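Local coordinates for glycine cleavage system transcriptional repressor, putative (Vibrio cholerae, PDB 1U8S), which probably acts as a repressor of glycine cleavage system genes and carries two ACT domains in each subunit, at residues P17-E22 with K44-L49; D36-M41 with S146-S151; T111-Q116 with E160-L165. One frame throughout, in Å; residues are numbered along the deposited sequence.

The chain holds two ACT domains, each with a four-stranded antiparallel sheet (order 2-3-1-4) and two helices. Contact 1 lies within the first domain and contact 3 within the second. Their centres are about 35 Å apart. Contact 2 lies between the domains, its centre about 18 Å from that of contact 1 and about 19 Å from that of contact 3. Contact 1 closes before contact 3 opens, and the segments of contact 2 alternate with those of both. Contacts 1 and 2 share the first sheet, where L49 O meets R38 N. All three reach the second subunit. Contacts 1 and 3 each pack helix on sheet or helix within one domain, while contact 2 marks where the two domains approach.

Contact 1 (P17-E22 with K44-L49); sequences PGICNE and KEFTLL
G18 O accepts N21 N at 3.0 Å and, weakly, E22 N at 3.3 Å, and the helix turn that follows sets I19 and C20 against the ring of F46. G18 is the N-cap residue of helix 19-28. This is the first helix of an ACT domain packing on its antiparallel sheet. F46 lies on strand 45-54, an inner strand between strands 33-42 and 5-14. The contact is buried and depends on one aromatic ring.

I19 comes over a face of that ring. Its CG2 methyl sits 3.7 Å from the centroid of the F46 ring, 18° off the normal, which makes a CH-pi contact. CG2 is nearest to the root of the ring, 3.5 Å from F46 CG. The other branch lies beside it, with I19 CG1 3.9 Å from F46 CD2. F46 holds its CG anti to the backbone N (chi1 159°), and the ring reaches from the strand to the helix. The backbone N of C20 also lies over the face that I19 covers.

H73 and L75 add to the packing around I19, and I39 of the neighbouring strand touches C20. The segment 44-49 also meets the second subunit: E45 forms a salt bridge with K80 of that subunit, and K44, just before the strand, one with D86 of that subunit, while L49 packs on its counterpart.

C20 meets the far end of the ring. Its CB is 3.4 Å from F46 CE1, a snug apolar contact. SG points away from the backbone N across the CA-CB bond (chi1 -169°) and approaches the edge of the ring. This is a sulfur-aromatic contact, with C20 SG 3.8 Å from F46 CE1.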
loop_
_atom_site.group_PDB
_atom_site.type_symbol
_atom_site.label_atom_id
_atom_site.label_comp_id
_atom_site.label_asym_id
_atom_site.label_seq_id
_atom_site.Cartn_x
_atom_site.Cartn_y
_atom_site.Cartn_z
ATOM N N PRO B 17 17.009 -7.646 4.025
ATOM C CA PRO B 17 17.378 -6.548 4.922
ATOM C C PRO B 17 17.405 -5.108 4.400
ATOM O O PRO B 17 16.778 -4.230 4.999
ATOM C CB PRO B 17 18.721 -7.008 5.461
ATOM C CG PRO B 17 18.459 -8.475 5.673
ATOM C CD PRO B 17 17.750 -8.873 4.381
ATOM N N GLY B 18 18.105 -4.848 3.299
ATOM C CA GLY B 18 18.171 -3.474 2.817
ATOM C C GLY B 18 17.547 -3.106 1.480
ATOM O O GLY B 18 17.850 -2.050 0.922
ATOM N N ILE B 19 16.661 -3.949 0.964
ATOM C CA ILE B 19 16.039 -3.664 -0.320
ATOM C C ILE B 19 15.347 -2.299 -0.325
ATOM O O ILE B 19 15.521 -1.515 -1.260
ATOM C CB ILE B 19 15.030 -4.774 -0.708
ATOM C CG1 ILE B 19 14.586 -4.587 -2.157
ATOM C CG2 ILE B 19 13.836 -4.758 0.228
ATOM C CD1 ILE B 19 15.626 -5.013 -3.175
ATOM N N CYS B 20 14.587 -2.003 0.728
ATOM C CA CYS B 20 13.873 -0.732 0.833
ATOM C C CYS B 20 14.805 0.464 1.064
ATOM O O CYS B 20 14.427 1.606 0.821
ATOM C CB CYS B 20 12.831 -0.809 1.954
ATOM S SG CYS B 20 11.663 0.578 2.006
ATOM N N ASN B 21 16.018 0.208 1.542
ATOM C CA ASN B 21 16.983 1.280 1.762
ATOM C C ASN B 21 17.407 1.848 0.418
ATOM O O ASN B 21 17.267 3.038 0.157
ATOM C CB ASN B 21 18.229 0.757 2.483
ATOM C CG ASN B 21 18.125 0.868 3.991
ATOM O OD1 ASN B 21 18.647 0.022 4.723
ATOM N ND2 ASN B 21 17.471 1.923 4.467
ATOM N N GLU B 22 17.920 0.972 -0.434
ATOM C CA GLU B 22 18.395 1.358 -1.754
ATOM C C GLU B 22 17.330 2.072 -2.567
ATOM O O GLU B 22 17.629 3.019 -3.294
ATOM C CB GLU B 22 18.881 0.116 -2.498
ATOM C CG GLU B 22 19.913 -0.677 -1.712
ATOM C CD GLU B 22 20.036 -2.114 -2.183
ATOM O OE1 GLU B 22 20.695 -2.913 -1.483
ATOM O OE2 GLU B 22 19.476 -2.441 -3.253
ATOM N N LYS B 44 7.077 -13.864 0.772
ATOM C CA LYS B 44 8.469 -13.613 1.128
ATOM C C LYS B 44 8.895 -12.355 0.368
ATOM O O LYS B 44 10.066 -11.972 0.392
ATOM C CB LYS B 44 9.349 -14.788 0.702
ATOM C CG LYS B 44 8.847 -16.157 1.146
ATOM C CD LYS B 44 8.846 -16.311 2.665
ATOM C CE LYS B 44 8.360 -17.702 3.080
ATOM N NZ LYS B 44 8.432 -17.933 4.564
ATOM N N GLU B 45 7.925 -11.701 -0.274
ATOM C CA GLU B 45 8.185 -10.515 -1.087
ATOM C C GLU B 45 8.061 -9.135 -0.439
ATOM O O GLU B 45 7.295 -8.915 0.505
ATOM C CB GLU B 45 7.275 -10.527 -2.322
ATOM C CG GLU B 45 7.183 -11.862 -3.015
ATOM C CD GLU B 45 8.536 -12.388 -3.444
ATOM O OE1 GLU B 45 8.769 -13.600 -3.269
ATOM O OE2 GLU B 45 9.357 -11.596 -3.959
ATOM N N PHE B 46 8.824 -8.204 -0.994
ATOM C CA PHE B 46 8.825 -6.814 -0.567
ATOM C C PHE B 46 8.022 -6.114 -1.668
ATOM O O PHE B 46 8.405 -6.163 -2.837
ATOM C CB PHE B 46 10.278 -6.300 -0.518
ATOM C CG PHE B 46 10.412 -4.800 -0.590
ATOM C CD1 PHE B 46 10.267 -4.011 0.547
ATOM C CD2 PHE B 46 10.694 -4.171 -1.806
ATOM C CE1 PHE B 46 10.402 -2.611 0.476
ATOM C CE2 PHE B 46 10.829 -2.775 -1.888
ATOM C CZ PHE B 46 10.682 -1.999 -0.743
ATOM N N THR B 47 6.896 -5.503 -1.315
ATOM C CA THR B 47 6.086 -4.813 -2.319
ATOM C C THR B 47 5.976 -3.343 -1.960
ATOM O O THR B 47 5.708 -2.991 -0.803
ATOM C CB THR B 47 4.656 -5.420 -2.455
ATOM O OG1 THR B 47 3.947 -5.273 -1.225
ATOM C CG2 THR B 47 4.732 -6.890 -2.788
ATOM N N LEU B 48 6.159 -2.494 -2.967
ATOM C CA LEU B 48 6.131 -1.047 -2.786
ATOM C C LEU B 48 5.363 -0.215 -3.832
ATOM O O LEU B 48 5.545 -0.384 -5.039
ATOM C CB LEU B 48 7.569 -0.554 -2.739
ATOM C CG LEU B 48 7.784 0.934 -2.910
ATOM C CD1 LEU B 48 7.721 1.591 -1.561
ATOM C CD2 LEU B 48 9.144 1.177 -3.542
ATOM N N LEU B 49 4.504 0.685 -3.351
ATOM C CA LEU B 49 3.778 1.606 -4.224
ATOM C C LEU B 49 4.406 2.926 -3.863
ATOM O O LEU B 49 4.565 3.209 -2.683
ATOM C CB LEU B 49 2.290 1.665 -3.889
ATOM C CG LEU B 49 1.519 0.386 -4.190
ATOM C CD1 LEU B 49 0.022 0.612 -3.967
ATOM C CD2 LEU B 49 1.819 -0.054 -5.638
#

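Contact 2 (D36-M41 with S146-S151); sequences DSRIAM and SARVDS
R38 and R148 reach toward each other, one from each ACT domain. R38 NH2 stands 3.2 Å from R148 NH1. Both are donors, so this is a close approach of like charges and not a hydrogen bond. The two guanidinium planes are turned 37° apart, and R148 NH2 lies over one face of the R38 group.

The side chains arrive by different routes. R148 runs straight from CG to NE and reaches toward the first domain. R38 bends at chi2 (-74°), and a second turn about CD-NE (chi4 -78°) brings NH1 round to D36 and S37. There R38 NH1 forms a salt bridge with D36 OD2 at 2.8 Å, meeting the carboxylate from above its plane. The same nitrogen gives a second bond to S37 O at 3.0 Å. Both acceptors lie close to the guanidinium plane of R38, so together they fix its rotation. D36 may also offset part of the repulsion, since D36 OD2 is 5.3 Å from R148 NH1.

R148 touches T93 and H90. S37 OG bonds L124 O of the second subunit. The arrangement is a surface meeting between two ACT domains of one chain: it brings side chains of strand 33-42, outermost in the first sheet within this chain, close to those of strand 141-149 of the second.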
loop_
_atom_site.group_PDB
_atom_site.type_symbol
_atom_site.label_atom_id
_atom_site.label_comp_id
_atom_site.label_asym_id
_atom_site.label_seq_id
_atom_site.Cartn_x
_atom_site.Cartn_y
_atom_site.Cartn_z
ATOM N N ASP B 36 4.374 10.130 -1.138
ATOM C CA ASP B 36 3.698 9.118 -0.346
ATOM C C ASP B 36 4.097 7.743 -0.844
ATOM O O ASP B 36 4.692 7.621 -1.910
ATOM C CB ASP B 36 2.182 9.292 -0.469
ATOM C CG ASP B 36 1.427 8.501 0.564
ATOM O OD1 ASP B 36 2.071 8.019 1.526
ATOM O OD2 ASP B 36 0.197 8.373 0.427
ATOM N N SER B 37 3.774 6.707 -0.079
ATOM C CA SER B 37 4.123 5.355 -0.483
ATOM C C SER B 37 3.379 4.342 0.350
ATOM O O SER B 37 2.759 4.682 1.357
ATOM C CB SER B 37 5.627 5.112 -0.307
ATOM O OG SER B 37 6.000 5.192 1.056
ATOM N N ARG B 38 3.447 3.091 -0.084
ATOM C CA ARG B 38 2.823 1.985 0.621
ATOM C C ARG B 38 3.811 0.832 0.550
ATOM O O ARG B 38 4.323 0.476 -0.527
ATOM C CB ARG B 38 1.510 1.581 -0.034
ATOM C CG ARG B 38 0.457 2.665 -0.013
ATOM C CD ARG B 38 -0.148 2.858 1.359
ATOM N NE ARG B 38 -1.320 3.708 1.244
ATOM C CZ ARG B 38 -1.268 5.028 1.102
ATOM N NH1 ARG B 38 -0.086 5.651 1.081
ATOM N NH2 ARG B 38 -2.389 5.717 0.928
ATOM N N ILE B 39 4.087 0.266 1.716
ATOM C CA ILE B 39 5.014 -0.833 1.823
ATOM C C ILE B 39 4.296 -2.014 2.449
ATOM O O ILE B 39 3.664 -1.899 3.500
ATOM C CB ILE B 39 6.220 -0.424 2.686
ATOM C CG1 ILE B 39 6.867 0.833 2.092
ATOM C CG2 ILE B 39 7.207 -1.573 2.790
ATOM C CD1 ILE B 39 7.931 1.463 2.969
ATOM N N ALA B 40 4.390 -3.154 1.792
ATOM C CA ALA B 40 3.743 -4.351 2.294
ATOM C C ALA B 40 4.656 -5.537 2.078
ATOM O O ALA B 40 5.372 -5.609 1.083
ATOM C CB ALA B 40 2.408 -4.581 1.571
ATOM N N MET B 41 4.638 -6.453 3.034
ATOM C CA MET B 41 5.426 -7.669 2.950
ATOM C C MET B 41 4.425 -8.769 2.644
ATOM O O MET B 41 3.697 -9.199 3.529
ATOM C CB MET B 41 6.140 -7.937 4.284
ATOM C CG MET B 41 6.426 -9.422 4.578
ATOM S SD MET B 41 7.667 -10.265 3.508
ATOM C CE MET B 41 8.951 -10.658 4.746
ATOM N N SER B 146 -10.614 -1.501 3.954
ATOM C CA SER B 146 -10.225 -0.331 4.742
ATOM C C SER B 146 -10.355 0.858 3.816
ATOM O O SER B 146 -9.812 0.845 2.710
ATOM C CB SER B 146 -8.780 -0.441 5.246
ATOM O OG SER B 146 -8.707 -1.349 6.336
ATOM N N ALA B 147 -11.076 1.881 4.256
ATOM C CA ALA B 147 -11.255 3.054 3.414
ATOM C C ALA B 147 -11.119 4.326 4.219
ATOM O O ALA B 147 -11.366 4.351 5.419
ATOM C CB ALA B 147 -12.609 3.014 2.723
ATOM N N ARG B 148 -10.721 5.390 3.540
ATOM C CA ARG B 148 -10.530 6.662 4.189
ATOM C C ARG B 148 -11.553 7.678 3.725
ATOM O O ARG B 148 -11.769 7.850 2.527
ATOM C CB ARG B 148 -9.116 7.161 3.905
ATOM C CG ARG B 148 -8.040 6.251 4.471
ATOM C CD ARG B 148 -6.663 6.704 4.045
ATOM N NE ARG B 148 -5.599 5.894 4.627
ATOM C CZ ARG B 148 -4.312 6.018 4.318
ATOM N NH1 ARG B 148 -3.929 6.928 3.424
ATOM N NH2 ARG B 148 -3.412 5.230 4.897
ATOM N N VAL B 149 -12.198 8.331 4.688
ATOM C CA VAL B 149 -13.179 9.367 4.392
ATOM C C VAL B 149 -12.712 10.671 5.022
ATOM O O VAL B 149 -12.050 10.669 6.066
ATOM C CB VAL B 149 -14.543 9.013 4.962
ATOM C CG1 VAL B 149 -14.969 7.658 4.429
ATOM C CG2 VAL B 149 -14.493 9.018 6.474
ATOM N N ASP B 150 -13.040 11.787 4.387
ATOM C CA ASP B 150 -12.633 13.070 4.929
ATOM C C ASP B 150 -13.623 13.543 5.988
ATOM O O ASP B 150 -14.543 12.817 6.358
ATOM C CB ASP B 150 -12.496 14.095 3.806
ATOM C CG ASP B 150 -13.740 14.196 2.954
ATOM O OD1 ASP B 150 -13.598 14.439 1.741
ATOM O OD2 ASP B 150 -14.857 14.045 3.491
ATOM N N SER B 151 -13.419 14.758 6.481
ATOM C CA SER B 151 -14.279 15.342 7.511
ATOM C C SER B 151 -15.689 15.669 7.000
ATOM O O SER B 151 -16.647 15.712 7.778
ATOM C CB SER B 151 -13.621 16.611 8.049
ATOM O OG SER B 151 -13.307 17.491 6.980
#

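Contact 3 (T111-Q116 with E160-L165); sequences TQFFAQ and EEFDAL
F113 of helix 107-116 pushes its ring between F162 and L165 of helix 155-168. These are the two helices of the second ACT domain. The short segments run roughly antiparallel, at 144°, with their axes 11.5 Å apart.

The apolar contacts come first. L165 CD2 lies 3.6 Å from F113 CD1 and also touches F113 CB, near the root of the ring. The L165 and F113 side chains lie alongside and point opposite ways. F113 CG is anti to the backbone N (chi1 174°), which carries the far end of the ring to the other helix. There F113 CZ meets F162 CB at 3.8 Å. The F162 side chain stands roughly perpendicular to that of F113, and F113 CE2 stands at the edge of the F162 ring. F110 packs against both F162 and L165.

Contacts with backbone and polar residues come next. F113 CZ is 3.5 Å from F162 N, and F113 CE1 is 3.7 Å from E161 O. E161 CB sits at the edge of the F113 ring, in its plane. The carboxylate of E161 is engaged by R117, in a salt bridge through OE1.

Within helix 107-116, F113 CD2 lies 3.7 Å above the plane of the F114 ring, over its centre.

Dispersion and the burial of apolar surface therefore hold these two segments together, while the E161 carboxylate close by is paired with R117.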
loop_
_atom_site.group_PDB
_atom_site.type_symbol
_atom_site.label_atom_id
_atom_site.label_comp_id
_atom_site.label_asym_id
_atom_site.label_seq_id
_atom_site.Cartn_x
_atom_site.Cartn_y
_atom_site.Cartn_z
ATOM N N THR B 111 -17.038 -2.915 -3.216
ATOM C CA THR B 111 -16.095 -1.931 -3.707
ATOM C C THR B 111 -16.939 -0.879 -4.407
ATOM O O THR B 111 -16.679 0.315 -4.297
ATOM C CB THR B 111 -15.049 -2.539 -4.696
ATOM O OG1 THR B 111 -15.707 -3.087 -5.843
ATOM C CG2 THR B 111 -14.241 -3.625 -4.007
ATOM N N GLN B 112 -17.976 -1.323 -5.111
ATOM C CA GLN B 112 -18.862 -0.390 -5.804
ATOM C C GLN B 112 -19.521 0.548 -4.785
ATOM O O GLN B 112 -19.736 1.733 -5.056
ATOM C CB GLN B 112 -19.926 -1.165 -6.584
ATOM C CG GLN B 112 -20.834 -0.330 -7.483
ATOM C CD GLN B 112 -20.101 0.362 -8.642
ATOM O OE1 GLN B 112 -20.666 0.521 -9.736
ATOM N NE2 GLN B 112 -18.854 0.790 -8.406
ATOM N N PHE B 113 -19.837 0.014 -3.610
ATOM C CA PHE B 113 -20.454 0.800 -2.547
ATOM C C PHE B 113 -19.602 2.024 -2.236
ATOM O O PHE B 113 -20.130 3.114 -1.998
ATOM C CB PHE B 113 -20.590 -0.051 -1.284
ATOM C CG PHE B 113 -21.077 0.712 -0.079
ATOM C CD1 PHE B 113 -22.416 1.070 0.045
ATOM C CD2 PHE B 113 -20.191 1.066 0.935
ATOM C CE1 PHE B 113 -22.871 1.763 1.154
ATOM C CE2 PHE B 113 -20.629 1.764 2.060
ATOM C CZ PHE B 113 -21.974 2.113 2.170
ATOM N N PHE B 114 -18.285 1.842 -2.222
ATOM C CA PHE B 114 -17.384 2.946 -1.935
ATOM C C PHE B 114 -17.153 3.823 -3.146
ATOM O O PHE B 114 -16.943 5.024 -3.012
ATOM C CB PHE B 114 -16.061 2.415 -1.392
ATOM C CG PHE B 114 -16.196 1.790 -0.042
ATOM C CD1 PHE B 114 -16.592 2.558 1.048
ATOM C CD2 PHE B 114 -16.006 0.426 0.131
ATOM C CE1 PHE B 114 -16.806 1.976 2.293
ATOM C CE2 PHE B 114 -16.216 -0.171 1.374
ATOM C CZ PHE B 114 -16.618 0.601 2.456
ATOM N N ALA B 115 -17.190 3.236 -4.333
ATOM C CA ALA B 115 -17.003 4.041 -5.529
ATOM C C ALA B 115 -18.203 4.980 -5.679
ATOM O O ALA B 115 -18.028 6.179 -5.898
ATOM C CB ALA B 115 -16.865 3.163 -6.753
ATOM N N GLN B 116 -19.413 4.444 -5.543
ATOM C CA GLN B 116 -20.623 5.257 -5.666
ATOM C C GLN B 116 -20.560 6.463 -4.730
ATOM O O GLN B 116 -21.118 7.518 -5.015
ATOM C CB GLN B 116 -21.858 4.419 -5.332
ATOM C CG GLN B 116 -22.137 3.320 -6.330
ATOM C CD GLN B 116 -23.125 2.293 -5.818
ATOM O OE1 GLN B 116 -22.974 1.767 -4.711
ATOM N NE2 GLN B 116 -24.135 1.986 -6.624
ATOM N N GLU B 160 -25.385 3.727 7.928
ATOM C CA GLU B 160 -26.739 3.302 7.633
ATOM C C GLU B 160 -26.802 2.729 6.224
ATOM O O GLU B 160 -27.359 1.660 6.010
ATOM C CB GLU B 160 -27.712 4.476 7.817
ATOM C CG GLU B 160 -28.167 4.638 9.271
ATOM C CD GLU B 160 -28.925 5.928 9.537
ATOM O OE1 GLU B 160 -29.606 6.008 10.585
ATOM O OE2 GLU B 160 -28.831 6.866 8.712
ATOM N N GLU B 161 -26.213 3.425 5.264
ATOM C CA GLU B 161 -26.214 2.939 3.892
ATOM C C GLU B 161 -25.503 1.586 3.792
ATOM O O GLU B 161 -25.910 0.717 3.021
ATOM C CB GLU B 161 -25.551 3.974 2.982
ATOM C CG GLU B 161 -26.121 5.368 3.196
ATOM C CD GLU B 161 -25.662 6.363 2.160
ATOM O OE1 GLU B 161 -24.469 6.316 1.787
ATOM O OE2 GLU B 161 -26.490 7.200 1.735
ATOM N N PHE B 162 -24.450 1.407 4.584
ATOM C CA PHE B 162 -23.699 0.156 4.598
ATOM C C PHE B 162 -24.547 -0.976 5.166
ATOM O O PHE B 162 -24.418 -2.126 4.734
ATOM C CB PHE B 162 -22.437 0.300 5.447
ATOM C CG PHE B 162 -21.743 -1.003 5.718
ATOM C CD1 PHE B 162 -20.971 -1.616 4.731
ATOM C CD2 PHE B 162 -21.906 -1.651 6.944
ATOM C CE1 PHE B 162 -20.372 -2.863 4.962
ATOM C CE2 PHE B 162 -21.314 -2.897 7.189
ATOM C CZ PHE B 162 -20.547 -3.504 6.195
ATOM N N ASP B 163 -25.389 -0.651 6.154
ATOM C CA ASP B 163 -26.275 -1.635 6.775
ATOM C C ASP B 163 -27.388 -2.030 5.810
ATOM O O ASP B 163 -27.774 -3.204 5.740
ATOM C CB ASP B 163 -26.895 -1.088 8.066
ATOM C CG ASP B 163 -25.892 -0.987 9.203
ATOM O OD1 ASP B 163 -24.913 -1.771 9.202
ATOM O OD2 ASP B 163 -26.092 -0.137 10.105
ATOM N N ALA B 164 -27.909 -1.042 5.082
ATOM C CA ALA B 164 -28.963 -1.282 4.091
ATOM C C ALA B 164 -28.437 -2.234 3.015
ATOM O O ALA B 164 -29.111 -3.199 2.650
ATOM C CB ALA B 164 -29.390 0.022 3.451
ATOM N N LEU B 165 -27.236 -1.962 2.505
ATOM C CA LEU B 165 -26.655 -2.814 1.487
ATOM C C LEU B 165 -26.583 -4.237 2.048
ATOM O O LEU B 165 -27.063 -5.191 1.414
ATOM C CB LEU B 165 -25.264 -2.312 1.115
ATOM C CG LEU B 165 -24.525 -3.081 0.013
ATOM C CD1 LEU B 165 -25.385 -3.161 -1.244
ATOM C CD2 LEU B 165 -23.199 -2.379 -0.283
#